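Local coordinates for protein beta-1,4-galactanase (Humicola insolens, PDB 1HJQ) that hydrolyses beta-1,4-galactosidic linkages in type I arabinogalactans, as a family 53 glycoside hydrolase of clan GH-A, at residues A[271-276]-A[313-318]. Sequence-based numbering, arbitrary orientation.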
ATOM      1  N   ALA A 271      -4.594  -9.334 -20.812  1.00 18.55           N
ATOM      2  CA  ALA A 271      -3.265  -9.359 -21.419  1.00 17.60           C
ATOM      3  C   ALA A 271      -2.521  -8.078 -21.082  1.00 17.06           C
ATOM      4  O   ALA A 271      -1.355  -8.115 -20.703  1.00 16.83           O
ATOM      5  CB  ALA A 271      -3.380  -9.518 -22.926  1.00 17.10           C
ATOM      6  N   GLY A 272      -3.213  -6.949 -21.211  1.00 16.98           N
ATOM      7  CA  GLY A 272      -2.615  -5.661 -20.913  1.00 16.91           C
ATOM      8  C   GLY A 272      -2.205  -5.516 -19.458  1.00 17.39           C
ATOM      9  O   GLY A 272      -1.187  -4.896 -19.150  1.00 17.31           O
ATOM     10  N   GLN A 273      -2.997  -6.078 -18.553  1.00 17.77           N
ATOM     11  CA  GLN A 273      -2.663  -5.996 -17.140  1.00 18.15           C
ATOM     12  C   GLN A 273      -1.343  -6.717 -16.907  1.00 18.99           C
ATOM     13  O   GLN A 273      -0.467  -6.208 -16.210  1.00 19.91           O
ATOM     14  CB  GLN A 273      -3.757  -6.639 -16.282  1.00 17.46           C
ATOM     15  CG  GLN A 273      -5.087  -5.899 -16.286  1.00 17.29           C
ATOM     16  CD  GLN A 273      -6.081  -6.493 -15.307  1.00 16.36           C
ATOM     17  OE1 GLN A 273      -6.383  -7.681 -15.361  1.00 16.78           O
ATOM     18  NE2 GLN A 273      -6.596  -5.666 -14.407  1.00 15.98           N
ATOM     19  N   THR A 274      -1.207  -7.903 -17.495  1.00 19.60           N
ATOM     20  CA  THR A 274      -0.002  -8.709 -17.354  1.00 20.00           C
ATOM     21  C   THR A 274       1.189  -7.895 -17.821  1.00 20.23           C
ATOM     22  O   THR A 274       2.171  -7.720 -17.103  1.00 19.28           O
ATOM     23  CB  THR A 274      -0.100  -9.996 -18.204  1.00 21.09           C
ATOM     24  OG1 THR A 274      -1.280 -10.720 -17.828  1.00 22.59           O
ATOM     25  CG2 THR A 274       1.117 -10.890 -17.980  1.00 21.03           C
ATOM     26  N   GLN A 275       1.071  -7.387 -19.038  1.00 21.26           N
ATOM     27  CA  GLN A 275       2.103  -6.578 -19.664  1.00 22.06           C
ATOM     28  C   GLN A 275       2.500  -5.400 -18.769  1.00 22.43           C
ATOM     29  O   GLN A 275       3.684  -5.180 -18.506  1.00 22.14           O
ATOM     30  CB  GLN A 275       1.568  -6.068 -20.998  1.00 23.31           C
ATOM     31  CG  GLN A 275       2.594  -5.551 -21.972  1.00 25.90           C
ATOM     32  CD  GLN A 275       1.950  -5.171 -23.293  1.00 29.02           C
ATOM     33  OE1 GLN A 275       1.105  -5.909 -23.822  1.00 29.80           O
ATOM     34  NE2 GLN A 275       2.342  -4.022 -23.838  1.00 30.60           N
ATOM     35  N   TYR A 276       1.505  -4.652 -18.293  1.00 21.72           N
ATOM     36  CA  TYR A 276       1.764  -3.492 -17.448  1.00 21.56           C
ATOM     37  C   TYR A 276       2.379  -3.853 -16.101  1.00 21.66           C
ATOM     38  O   TYR A 276       3.375  -3.261 -15.687  1.00 21.37           O
ATOM     39  CB  TYR A 276       0.475  -2.697 -17.207  1.00 20.51           C
ATOM     40  CG  TYR A 276       0.681  -1.436 -16.390  1.00 19.79           C
ATOM     41  CD1 TYR A 276       1.152  -0.256 -16.981  1.00 19.79           C
ATOM     42  CD2 TYR A 276       0.406  -1.421 -15.025  1.00 19.74           C
ATOM     43  CE1 TYR A 276       1.334   0.910 -16.226  1.00 19.22           C
ATOM     44  CE2 TYR A 276       0.588  -0.271 -14.263  1.00 19.66           C
ATOM     45  CZ  TYR A 276       1.047   0.891 -14.864  1.00 20.53           C
ATOM     46  OH  TYR A 276       1.193   2.027 -14.093  1.00 20.52           O
ATOM     47  N   ASN A 313     -10.734  -1.984 -12.838  1.00 15.39           N
ATOM     48  CA  ASN A 313      -9.304  -2.211 -12.629  1.00 15.92           C
ATOM     49  C   ASN A 313      -9.065  -3.542 -11.920  1.00 15.62           C
ATOM     50  O   ASN A 313      -7.945  -3.853 -11.526  1.00 15.67           O
ATOM     51  CB  ASN A 313      -8.689  -1.090 -11.781  1.00 16.97           C
ATOM     52  CG  ASN A 313      -8.585   0.223 -12.527  1.00 19.02           C
ATOM     53  OD1 ASN A 313      -8.124   0.263 -13.662  1.00 20.60           O
ATOM     54  ND2 ASN A 313      -9.002   1.308 -11.883  1.00 18.85           N
ATOM     55  N   THR A 314     -10.119  -4.328 -11.753  1.00 16.06           N
ATOM     56  CA  THR A 314     -10.009  -5.613 -11.070  1.00 17.21           C
ATOM     57  C   THR A 314      -9.362  -6.699 -11.918  1.00 17.11           C
ATOM     58  O   THR A 314      -9.354  -6.633 -13.143  1.00 17.96           O
ATOM     59  CB  THR A 314     -11.384  -6.133 -10.643  1.00 16.97           C
ATOM     60  OG1 THR A 314     -12.155  -6.427 -11.814  1.00 17.46           O
ATOM     61  CG2 THR A 314     -12.115  -5.089  -9.812  1.00 16.23           C
ATOM     62  N   MET A 315      -8.823  -7.706 -11.246  1.00 16.94           N
ATOM     63  CA  MET A 315      -8.201  -8.823 -11.932  1.00 18.19           C
ATOM     64  C   MET A 315      -9.111 -10.028 -11.740  1.00 18.92           C
ATOM     65  O   MET A 315      -8.677 -11.180 -11.716  1.00 18.61           O
ATOM     66  CB  MET A 315      -6.809  -9.093 -11.360  1.00 18.86           C
ATOM     67  CG  MET A 315      -5.879  -7.899 -11.485  1.00 19.02           C
ATOM     68  SD  MET A 315      -4.223  -8.251 -10.962  1.00 19.65           S
ATOM     69  CE  MET A 315      -3.665  -9.115 -12.393  1.00 20.23           C
ATOM     70  N   PHE A 316     -10.393  -9.731 -11.585  1.00 19.61           N
ATOM     71  CA  PHE A 316     -11.398 -10.756 -11.425  1.00 20.60           C
ATOM     72  C   PHE A 316     -12.617 -10.493 -12.291  1.00 21.03           C
ATOM     73  O   PHE A 316     -12.849  -9.389 -12.780  1.00 21.98           O
ATOM     74  CB  PHE A 316     -11.845 -10.873  -9.971  1.00 21.02           C
ATOM     75  CG  PHE A 316     -10.910 -11.662  -9.114  1.00 21.64           C
ATOM     76  CD1 PHE A 316      -9.702 -11.117  -8.690  1.00 21.98           C
ATOM     77  CD2 PHE A 316     -11.233 -12.955  -8.731  1.00 20.38           C
ATOM     78  CE1 PHE A 316      -8.831 -11.854  -7.896  1.00 21.63           C
ATOM     79  CE2 PHE A 316     -10.374 -13.696  -7.941  1.00 20.57           C
ATOM     80  CZ  PHE A 316      -9.167 -13.145  -7.521  1.00 21.63           C
ATOM     81  N   THR A 317     -13.381 -11.551 -12.480  1.00 21.07           N
ATOM     82  CA  THR A 317     -14.601 -11.520 -13.246  1.00 20.90           C
ATOM     83  C   THR A 317     -15.639 -10.829 -12.371  1.00 21.22           C
ATOM     84  O   THR A 317     -15.509 -10.801 -11.147  1.00 21.47           O
ATOM     85  CB  THR A 317     -15.030 -12.975 -13.567  1.00 20.36           C
ATOM     86  OG1 THR A 317     -14.789 -13.240 -14.950  1.00 20.99           O
ATOM     87  CG2 THR A 317     -16.471 -13.220 -13.229  1.00 19.08           C
ATOM     88  N   PRO A 318     -16.666 -10.237 -12.988  1.00 21.21           N
ATOM     89  CA  PRO A 318     -17.713  -9.558 -12.224  1.00 20.53           C
ATOM     90  C   PRO A 318     -18.418 -10.539 -11.293  1.00 20.65           C
ATOM     91  O   PRO A 318     -19.128 -10.139 -10.371  1.00 20.56           O
ATOM     92  CB  PRO A 318     -18.636  -9.032 -13.314  1.00 20.47           C
ATOM     93  CG  PRO A 318     -17.675  -8.732 -14.433  1.00 20.44           C
ATOM     94  CD  PRO A 318     -16.801  -9.958 -14.429  1.00 21.12           C
TER
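Gln273 reaches from helix 270-286 to the loop 313-318 and donates one hydrogen bond to it. Its NE2 lies 3.2 Å from Thr314 O, with an N-H...O angle of 152°. NE2 approaches Thr314 O from above the carbonyl plane, 63° out of it. CG of Gln273 stands anti to the carbonyl carbon (chi1 -67°), and the chain runs extended beyond it, which carries the amide across to the loop. NE2 also bonds Trp248 O, and OE1 accepts a hydrogen bond from Ser325 OG.

The van der Waals part is small. The side chains of Met315 and Gln273 pass alongside, running opposite ways. Met315 CG packs against the amide end, 3.7 Å from Gln273 NE2. Both side chains also touch Tyr295 of strand 290-296, whose OH bonds Asn313 O.

The contact joins the last long helix of the (beta/alpha)8 barrel to the loop that follows its eighth strand. The touching residues are buried. Cutting Gln273 back to an alanine would probably leave Thr314 O, Trp248 O and Ser325 OG without this shared partner and open a gap beside Met315. One neutral amide thus ties the helix to two connections, the one after strand 240-245 and the one after strand 290-296, without burying a charge.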